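Local coordinates for protein acetyl-CoA acetyltransferase (PDB 4EGV) that adopts the thiolase fold as a monomer with an additional C-terminal domain and probably has acyltransferase activity, at residues 45-54 with 269-277; 448-459 with 472-483. All coordinates share one frame; numbering follows the deposited sequence.

Contact 1: residues 45-54 with 269-277; sequences LATEAAKAAL and VNQGAALLM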
loop_
_atom_site.group_PDB
_atom_site.type_symbol
_atom_site.label_atom_id
_atom_site.label_comp_id
_atom_site.label_asym_id
_atom_site.label_seq_id
_atom_site.Cartn_x
_atom_site.Cartn_y
_atom_site.Cartn_z
ATOM N N LEU A 45 -13.668 17.606 -1.708
ATOM C CA LEU A 45 -12.530 17.078 -2.470
ATOM C C LEU A 45 -12.827 15.806 -3.290
ATOM O O LEU A 45 -12.360 15.626 -4.423
ATOM C CB LEU A 45 -11.365 16.795 -1.539
ATOM C CG LEU A 45 -10.608 17.966 -0.898
ATOM C CD1 LEU A 45 -9.748 17.530 0.279
ATOM C CD2 LEU A 45 -9.817 18.806 -1.876
ATOM N N ALA A 46 -13.605 14.923 -2.680
ATOM C CA ALA A 46 -14.075 13.723 -3.306
ATOM C C ALA A 46 -15.079 14.089 -4.369
ATOM O O ALA A 46 -15.190 13.421 -5.356
ATOM C CB ALA A 46 -14.708 12.804 -2.257
ATOM N N THR A 47 -15.814 15.152 -4.150
ATOM C CA THR A 47 -16.783 15.663 -5.122
ATOM C C THR A 47 -16.096 16.193 -6.385
ATOM O O THR A 47 -16.426 15.826 -7.469
ATOM C CB THR A 47 -17.673 16.726 -4.439
ATOM O OG1 THR A 47 -18.424 16.065 -3.410
ATOM C CG2 THR A 47 -18.592 17.403 -5.426
ATOM N N GLU A 48 -15.118 17.049 -6.217
ATOM C CA GLU A 48 -14.334 17.506 -7.323
ATOM C C GLU A 48 -13.702 16.390 -8.175
ATOM O O GLU A 48 -13.783 16.438 -9.388
ATOM C CB GLU A 48 -13.259 18.471 -6.838
ATOM C CG GLU A 48 -13.714 19.907 -6.764
ATOM C CD GLU A 48 -14.247 20.485 -8.087
ATOM O OE1 GLU A 48 -13.668 20.261 -9.160
ATOM O OE2 GLU A 48 -15.254 21.204 -8.047
ATOM N N ALA A 49 -13.063 15.419 -7.540
ATOM C CA ALA A 49 -12.580 14.215 -8.240
ATOM C C ALA A 49 -13.673 13.377 -8.922
ATOM O O ALA A 49 -13.460 12.873 -10.002
ATOM C CB ALA A 49 -11.782 13.358 -7.316
ATOM N N ALA A 50 -14.837 13.252 -8.296
ATOM C CA ALA A 50 -15.946 12.489 -8.857
ATOM C C ALA A 50 -16.525 13.141 -10.101
ATOM O O ALA A 50 -16.918 12.438 -11.065
ATOM C CB ALA A 50 -17.018 12.249 -7.817
ATOM N N LYS A 51 -16.540 14.475 -10.085
ATOM C CA LYS A 51 -16.986 15.298 -11.219
ATOM C C LYS A 51 -16.103 15.189 -12.436
ATOM O O LYS A 51 -16.584 15.240 -13.553
ATOM C CB LYS A 51 -17.092 16.768 -10.818
ATOM C CG LYS A 51 -18.377 17.127 -10.168
ATOM C CD LYS A 51 -18.293 18.534 -9.630
ATOM C CE LYS A 51 -19.625 18.912 -8.975
ATOM N NZ LYS A 51 -19.482 20.056 -8.088
ATOM N N ALA A 52 -14.812 15.049 -12.183
ATOM C CA ALA A 52 -13.806 14.791 -13.212
ATOM C C ALA A 52 -13.875 13.373 -13.759
ATOM O O ALA A 52 -13.581 13.176 -14.936
ATOM C CB ALA A 52 -12.398 15.096 -12.699
ATOM N N ALA A 53 -14.243 12.399 -12.922
ATOM C CA ALA A 53 -14.427 11.034 -13.378
ATOM C C ALA A 53 -15.627 10.931 -14.349
ATOM O O ALA A 53 -15.581 10.217 -15.375
ATOM C CB ALA A 53 -14.557 10.096 -12.203
ATOM N N LEU A 54 -16.686 11.679 -14.026
ATOM C CA LEU A 54 -17.871 11.765 -14.843
ATOM C C LEU A 54 -17.618 12.518 -16.124
ATOM O O LEU A 54 -18.258 12.275 -17.131
ATOM C CB LEU A 54 -18.949 12.499 -14.075
ATOM C CG LEU A 54 -20.113 11.729 -13.441
ATOM C CD1 LEU A 54 -19.668 10.478 -12.731
ATOM C CD2 LEU A 54 -20.835 12.667 -12.519
ATOM N N VAL A 269 -1.750 16.952 2.876
ATOM C CA VAL A 269 -2.306 17.420 1.568
ATOM C C VAL A 269 -3.847 17.527 1.507
ATOM O O VAL A 269 -4.538 16.942 2.320
ATOM C CB VAL A 269 -2.000 16.391 0.433
ATOM C CG1 VAL A 269 -0.503 16.347 0.069
ATOM C CG2 VAL A 269 -2.514 15.013 0.807
ATOM N N ASN A 270 -4.331 18.164 0.464
ATOM C CA ASN A 270 -5.704 18.116 0.059
ATOM C C ASN A 270 -5.768 17.426 -1.302
ATOM O O ASN A 270 -5.348 17.971 -2.256
ATOM C CB ASN A 270 -6.283 19.531 -0.011
ATOM C CG ASN A 270 -6.537 20.161 1.358
ATOM O OD1 ASN A 270 -7.650 20.442 1.705
ATOM N ND2 ASN A 270 -5.506 20.440 2.077
ATOM N N GLN A 271 -6.340 16.226 -1.356
ATOM C CA GLN A 271 -6.459 15.513 -2.628
ATOM C C GLN A 271 -7.610 14.506 -2.667
ATOM O O GLN A 271 -7.885 13.822 -1.680
ATOM C CB GLN A 271 -5.142 14.812 -2.970
ATOM C CG GLN A 271 -4.438 14.195 -1.772
ATOM C CD GLN A 271 -3.243 13.351 -2.170
ATOM O OE1 GLN A 271 -3.227 12.139 -1.955
ATOM N NE2 GLN A 271 -2.235 13.989 -2.753
ATOM N N GLY A 272 -8.274 14.420 -3.818
ATOM C CA GLY A 272 -9.323 13.445 -4.031
ATOM C C GLY A 272 -9.067 12.635 -5.269
ATOM O O GLY A 272 -8.402 13.090 -6.180
ATOM N N ALA A 273 -9.574 11.414 -5.282
ATOM C CA ALA A 273 -9.539 10.566 -6.453
ATOM C C ALA A 273 -10.873 9.804 -6.597
ATOM O O ALA A 273 -11.478 9.480 -5.604
ATOM C CB ALA A 273 -8.336 9.643 -6.375
ATOM N N ALA A 274 -11.330 9.543 -7.823
ATOM C CA ALA A 274 -12.541 8.784 -8.088
ATOM C C ALA A 274 -12.381 7.864 -9.284
ATOM O O ALA A 274 -11.667 8.181 -10.221
ATOM C CB ALA A 274 -13.692 9.709 -8.286
ATOM N N LEU A 275 -13.035 6.708 -9.239
ATOM C CA LEU A 275 -13.101 5.809 -10.388
ATOM C C LEU A 275 -14.527 5.480 -10.811
ATOM O O LEU A 275 -15.345 5.095 -10.023
ATOM C CB LEU A 275 -12.332 4.492 -10.122
ATOM C CG LEU A 275 -10.936 4.562 -9.480
ATOM C CD1 LEU A 275 -10.514 3.231 -8.887
ATOM C CD2 LEU A 275 -9.903 5.092 -10.455
ATOM N N LEU A 276 -14.806 5.616 -12.082
ATOM C CA LEU A 276 -16.088 5.266 -12.603
ATOM C C LEU A 276 -16.011 3.985 -13.412
ATOM O O LEU A 276 -15.257 3.883 -14.334
ATOM C CB LEU A 276 -16.607 6.422 -13.439
ATOM C CG LEU A 276 -18.013 6.425 -14.051
ATOM C CD1 LEU A 276 -19.193 6.252 -13.028
ATOM C CD2 LEU A 276 -18.116 7.681 -14.892
HETATM N N MSE A 277 -16.828 3.015 -13.046
HETATM C CA MSE A 277 -16.766 1.672 -13.573
HETATM C C MSE A 277 -18.145 1.206 -13.961
HETATM O O MSE A 277 -19.132 1.577 -13.340
HETATM C CB MSE A 277 -16.247 0.779 -12.489
HETATM C CG MSE A 277 -15.754 -0.582 -12.953
HETATM SE SE MSE A 277 -15.073 -1.675 -11.422
HETATM C CE MSE A 277 -14.334 -0.220 -10.362
#
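Helix 45-54 lies along strand 271-277 as a helix packed on a sheet, Ala-49 sitting over Ala-273 and Ala-50 over Ala-274. The two axes approach to 6.3 Å and run in the same general direction, 38° apart. So close a packing depends on small residues: alanines line the face of the helix turned to the strand, and the strand answers with Gly-272 and Ala-274. Ala-49 sets its CB on the backbone of the strand, 3.5 Å from Gly-272 C, where the glycine presents only its main chain. At Ala-274 it is the strand that supplies the methyl: its CB rests against the helix, 3.6 Å from Ala-50 CA, with the CB atoms of Ala-49, Ala-50 and Ala-53 gathered round it. Larger side chains close the two ends. Leu-45 lays CD1 across Asn-270 at about a right angle, 3.9 Å from OD1. At the far end Leu-276 has CG anti to its backbone N (chi1 -175°), and its CD2 reaches the carbonyl O of Ala-53 and meets Leu-54 CD1 at 3.9 Å. The strand is an inner member of the large mixed sheet of the thiolase fold, bonded through its backbone to strands 20-29 and 136-143. Leu-45 spreads onto Phe-28 and Ser-142 of those neighbours, while Ala-273 and Leu-275 turn to helix 383-397 on the other face.

Contact 2: residues 448-459 with 472-483; sequences TEKADGTGTIET and IIIGRLDDGSRF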
loop_
_atom_site.group_PDB
_atom_site.type_symbol
_atom_site.label_atom_id
_atom_site.label_comp_id
_atom_site.label_asym_id
_atom_site.label_seq_id
_atom_site.Cartn_x
_atom_site.Cartn_y
_atom_site.Cartn_z
ATOM N N THR A 448 5.795 -16.279 23.340
ATOM C CA THR A 448 5.722 -16.269 24.785
ATOM C C THR A 448 5.531 -14.816 25.181
ATOM O O THR A 448 6.469 -14.020 25.078
ATOM C CB THR A 448 7.023 -16.803 25.437
ATOM O OG1 THR A 448 7.496 -17.948 24.714
ATOM C CG2 THR A 448 6.799 -17.170 26.920
ATOM N N GLU A 449 4.320 -14.460 25.611
ATOM C CA GLU A 449 4.022 -13.068 25.967
ATOM C C GLU A 449 4.884 -12.581 27.141
ATOM O O GLU A 449 5.502 -11.526 27.040
ATOM C CB GLU A 449 2.510 -12.834 26.182
ATOM C CG GLU A 449 1.653 -13.130 24.935
ATOM C CD GLU A 449 0.197 -12.626 25.028
ATOM O OE1 GLU A 449 -0.606 -13.161 25.822
ATOM O OE2 GLU A 449 -0.167 -11.703 24.286
ATOM N N LYS A 450 4.959 -13.372 28.218
ATOM C CA LYS A 450 5.707 -12.997 29.425
ATOM C C LYS A 450 7.092 -13.633 29.488
ATOM O O LYS A 450 7.339 -14.492 30.301
ATOM C CB LYS A 450 4.917 -13.389 30.672
ATOM C CG LYS A 450 3.545 -12.749 30.788
ATOM C CD LYS A 450 2.991 -12.994 32.182
ATOM C CE LYS A 450 1.831 -12.052 32.506
ATOM N NZ LYS A 450 0.544 -12.736 32.266
ATOM N N ALA A 451 7.996 -13.189 28.633
ATOM C CA ALA A 451 9.315 -13.808 28.498
ATOM C C ALA A 451 10.315 -13.448 29.607
ATOM O O ALA A 451 10.573 -12.261 29.884
ATOM C CB ALA A 451 9.910 -13.495 27.141
ATOM N N ASP A 452 10.892 -14.492 30.200
ATOM C CA ASP A 452 11.812 -14.387 31.322
ATOM C C ASP A 452 13.038 -15.269 31.059
ATOM O O ASP A 452 12.976 -16.485 31.221
ATOM C CB ASP A 452 11.096 -14.839 32.610
ATOM C CG ASP A 452 11.848 -14.452 33.891
ATOM O OD1 ASP A 452 12.928 -13.815 33.812
ATOM O OD2 ASP A 452 11.339 -14.781 34.985
ATOM N N GLY A 453 14.154 -14.675 30.655
ATOM C CA GLY A 453 15.355 -15.462 30.454
ATOM C C GLY A 453 16.316 -14.845 29.473
ATOM O O GLY A 453 16.417 -13.633 29.366
ATOM N N THR A 454 17.037 -15.697 28.762
ATOM C CA THR A 454 18.047 -15.246 27.831
ATOM C C THR A 454 17.584 -15.509 26.389
ATOM O O THR A 454 17.063 -16.587 26.064
ATOM C CB THR A 454 19.448 -15.877 28.146
ATOM O OG1 THR A 454 20.433 -15.297 27.281
ATOM C CG2 THR A 454 19.456 -17.414 27.987
ATOM N N GLY A 455 17.776 -14.511 25.536
ATOM C CA GLY A 455 17.269 -14.563 24.189
ATOM C C GLY A 455 18.185 -13.924 23.191
ATOM O O GLY A 455 19.176 -13.315 23.545
ATOM N N THR A 456 17.826 -14.088 21.926
ATOM C CA THR A 456 18.547 -13.528 20.773
ATOM C C THR A 456 17.683 -12.450 20.090
ATOM O O THR A 456 16.465 -12.597 19.960
ATOM C CB THR A 456 18.949 -14.674 19.748
ATOM O OG1 THR A 456 19.704 -15.689 20.421
ATOM C CG2 THR A 456 19.772 -14.145 18.530
ATOM N N ILE A 457 18.327 -11.359 19.680
ATOM C CA ILE A 457 17.678 -10.310 18.898
ATOM C C ILE A 457 17.383 -10.817 17.468
ATOM O O ILE A 457 18.294 -11.228 16.753
ATOM C CB ILE A 457 18.534 -9.047 18.876
ATOM C CG1 ILE A 457 18.594 -8.447 20.274
ATOM C CG2 ILE A 457 17.964 -8.055 17.916
ATOM C CD1 ILE A 457 19.492 -7.266 20.403
ATOM N N GLU A 458 16.112 -10.823 17.061
ATOM C CA GLU A 458 15.791 -11.185 15.681
ATOM C C GLU A 458 15.659 -9.931 14.825
ATOM O O GLU A 458 16.141 -9.884 13.695
ATOM C CB GLU A 458 14.542 -12.075 15.590
ATOM C CG GLU A 458 14.430 -12.782 14.246
ATOM C CD GLU A 458 13.155 -13.573 14.074
ATOM O OE1 GLU A 458 12.400 -13.703 15.050
ATOM O OE2 GLU A 458 12.895 -14.049 12.957
ATOM N N THR A 459 15.012 -8.924 15.401
ATOM C CA THR A 459 14.874 -7.610 14.790
ATOM C C THR A 459 14.621 -6.538 15.867
ATOM O O THR A 459 14.383 -6.834 17.030
ATOM C CB THR A 459 13.811 -7.615 13.674
ATOM O OG1 THR A 459 13.814 -6.363 12.985
ATOM C CG2 THR A 459 12.449 -7.910 14.232
ATOM N N ILE A 472 12.945 -1.018 20.533
ATOM C CA ILE A 472 11.948 -2.067 20.532
ATOM C C ILE A 472 12.601 -3.267 19.895
ATOM O O ILE A 472 13.242 -3.167 18.842
ATOM C CB ILE A 472 10.730 -1.702 19.690
ATOM C CG1 ILE A 472 10.279 -0.241 19.935
ATOM C CG2 ILE A 472 9.655 -2.753 19.847
ATOM C CD1 ILE A 472 9.279 -0.001 21.015
ATOM N N ILE A 473 12.448 -4.406 20.545
ATOM C CA ILE A 473 13.097 -5.614 20.102
ATOM C C ILE A 473 12.067 -6.731 19.918
ATOM O O ILE A 473 11.164 -6.891 20.730
ATOM C CB ILE A 473 14.213 -6.019 21.108
ATOM C CG1 ILE A 473 15.218 -4.884 21.260
ATOM C CG2 ILE A 473 14.911 -7.342 20.699
ATOM C CD1 ILE A 473 16.472 -5.256 22.002
ATOM N N ILE A 474 12.195 -7.483 18.829
ATOM C CA ILE A 474 11.613 -8.816 18.755
ATOM C C ILE A 474 12.750 -9.800 18.931
ATOM O O ILE A 474 13.737 -9.747 18.215
ATOM C CB ILE A 474 10.905 -9.074 17.424
ATOM C CG1 ILE A 474 9.650 -8.212 17.282
ATOM C CG2 ILE A 474 10.535 -10.546 17.286
ATOM C CD1 ILE A 474 9.228 -7.992 15.877
ATOM N N GLY A 475 12.566 -10.712 19.852
ATOM C CA GLY A 475 13.565 -11.702 20.159
ATOM C C GLY A 475 13.141 -13.134 20.049
ATOM O O GLY A 475 12.027 -13.443 19.782
ATOM N N ARG A 476 14.084 -14.010 20.249
ATOM C CA ARG A 476 13.854 -15.414 20.145
ATOM C C ARG A 476 14.327 -15.933 21.447
ATOM O O ARG A 476 15.253 -15.411 21.991
ATOM C CB ARG A 476 14.811 -15.973 19.127
ATOM C CG ARG A 476 14.284 -16.356 17.812
ATOM C CD ARG A 476 12.834 -16.609 17.743
ATOM N NE ARG A 476 12.495 -16.530 16.347
ATOM C CZ ARG A 476 12.020 -17.521 15.632
ATOM N NH1 ARG A 476 11.753 -18.671 16.195
ATOM N NH2 ARG A 476 11.806 -17.355 14.366
ATOM N N LEU A 477 13.766 -17.009 21.944
ATOM C CA LEU A 477 14.426 -17.690 23.044
ATOM C C LEU A 477 15.205 -18.940 22.628
ATOM O O LEU A 477 15.466 -19.172 21.464
ATOM C CB LEU A 477 13.433 -18.045 24.112
ATOM C CG LEU A 477 12.867 -16.847 24.802
ATOM C CD1 LEU A 477 11.659 -17.278 25.483
ATOM C CD2 LEU A 477 13.848 -16.348 25.767
ATOM N N ASP A 478 15.565 -19.748 23.611
ATOM C CA ASP A 478 16.147 -21.037 23.364
ATOM C C ASP A 478 15.042 -21.948 22.850
ATOM O O ASP A 478 15.189 -22.616 21.864
ATOM C CB ASP A 478 16.732 -21.571 24.653
ATOM C CG ASP A 478 17.905 -20.762 25.147
ATOM O OD1 ASP A 478 18.650 -20.238 24.326
ATOM O OD2 ASP A 478 18.099 -20.668 26.367
ATOM N N ASP A 479 13.923 -21.947 23.539
ATOM C CA ASP A 479 12.689 -22.597 23.097
ATOM C C ASP A 479 12.316 -22.319 21.606
ATOM O O ASP A 479 11.568 -23.068 20.997
ATOM C CB ASP A 479 11.617 -22.033 24.063
ATOM C CG ASP A 479 10.365 -22.911 24.234
ATOM O OD1 ASP A 479 10.280 -24.084 23.809
ATOM O OD2 ASP A 479 9.428 -22.384 24.857
ATOM N N GLY A 480 12.817 -21.215 21.047
ATOM C CA GLY A 480 12.496 -20.795 19.679
ATOM C C GLY A 480 11.219 -19.978 19.497
ATOM O O GLY A 480 10.879 -19.604 18.376
ATOM N N SER A 481 10.504 -19.708 20.589
ATOM C CA SER A 481 9.327 -18.841 20.528
ATOM C C SER A 481 9.726 -17.346 20.582
ATOM O O SER A 481 10.707 -17.019 21.204
ATOM C CB SER A 481 8.356 -19.195 21.652
ATOM O OG SER A 481 8.948 -18.959 22.904
ATOM N N ARG A 482 8.972 -16.454 19.926
ATOM C CA ARG A 482 9.268 -15.001 19.911
ATOM C C ARG A 482 8.665 -14.226 21.089
ATOM O O ARG A 482 7.716 -14.670 21.751
ATOM C CB ARG A 482 8.780 -14.357 18.614
ATOM C CG ARG A 482 9.678 -14.558 17.399
ATOM C CD ARG A 482 8.987 -14.021 16.168
ATOM N NE ARG A 482 9.710 -14.316 14.948
ATOM C CZ ARG A 482 9.160 -14.472 13.737
ATOM N NH1 ARG A 482 7.855 -14.395 13.534
ATOM N NH2 ARG A 482 9.935 -14.716 12.702
ATOM N N PHE A 483 9.233 -13.054 21.328
ATOM C CA PHE A 483 8.713 -12.103 22.307
ATOM C C PHE A 483 9.064 -10.682 21.867
ATOM O O PHE A 483 9.894 -10.468 20.981
ATOM C CB PHE A 483 9.286 -12.369 23.715
ATOM C CG PHE A 483 10.784 -12.174 23.811
ATOM C CD1 PHE A 483 11.319 -10.950 24.191
ATOM C CD2 PHE A 483 11.660 -13.220 23.495
ATOM C CE1 PHE A 483 12.711 -10.773 24.253
ATOM C CE2 PHE A 483 13.038 -13.064 23.552
ATOM C CZ PHE A 483 13.575 -11.855 23.932
#
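Ile-457 CG1 meets Ile-473 CG2 at 3.9 Å in the apolar centre of a beta hairpin whose strands 453-459 and 472-476 pair antiparallel within the additional C-terminal domain. Phe-483, from the next strand, 482-487, lays a ring face over Gly-475 CA, which sits toward the rim, while Ala-451 CB packs against the CB and CG of Phe-483 at 3.7 Å. Beside Ile-474, Thr-459 runs its CG2 alongside CD1 of the isoleucine, and its OG1 is hydrogen-bonded to Leu-197 O of helix 191-206. Farther out, the pairing shifts by one residue at a classic beta bulge: Glu-458 and Thr-459 both face Ile-474, whose carbonyl O accepts both their N-H groups, at 2.9 Å from Glu-458 N and 3.2 Å from Thr-459 N. At the bulge Glu-458 points toward two arginines. Its CG stands anti to the backbone N (chi1 -163°) and the chain continues extended, carrying the carboxylate to Arg-482 of strand 482-487, which grips it side-on. Arg-482 NE lies 2.8 Å from Glu-458 OE1 and NH2 3.0 Å from OE2, both on the syn side; NH1 of this arginine turns to the carbonyls of Leu-308 and Arg-310. The two guanidinium groups would probably stabilise the carboxylate as an anion. Arg-476 completes the network from another direction, its NE approaching Glu-458 OE1 at 3.1 Å from 63° above the carboxylate plane.

The two contacts stand on opposite sides of the chain's centre, with about 27 Å between their nearest atoms, and share no helix or strand. Contact 1 belongs to the buried interior of the thiolase fold and joins residues more than two hundred positions apart; its chemistry is close apolar packing, the strand's backbone bonds being spent on its sheet neighbours. Contact 2 is local, linking the hairpin 453-463/470-476 and the following strand 482-487 in the additional domain, and although largely buried it reaches partly exposed residues. There, backbone pairing and a charged network act together. The helix-on-sheet contact thus rests on the fit of small apolar groups, whereas directional polar bonds define much of contact 2.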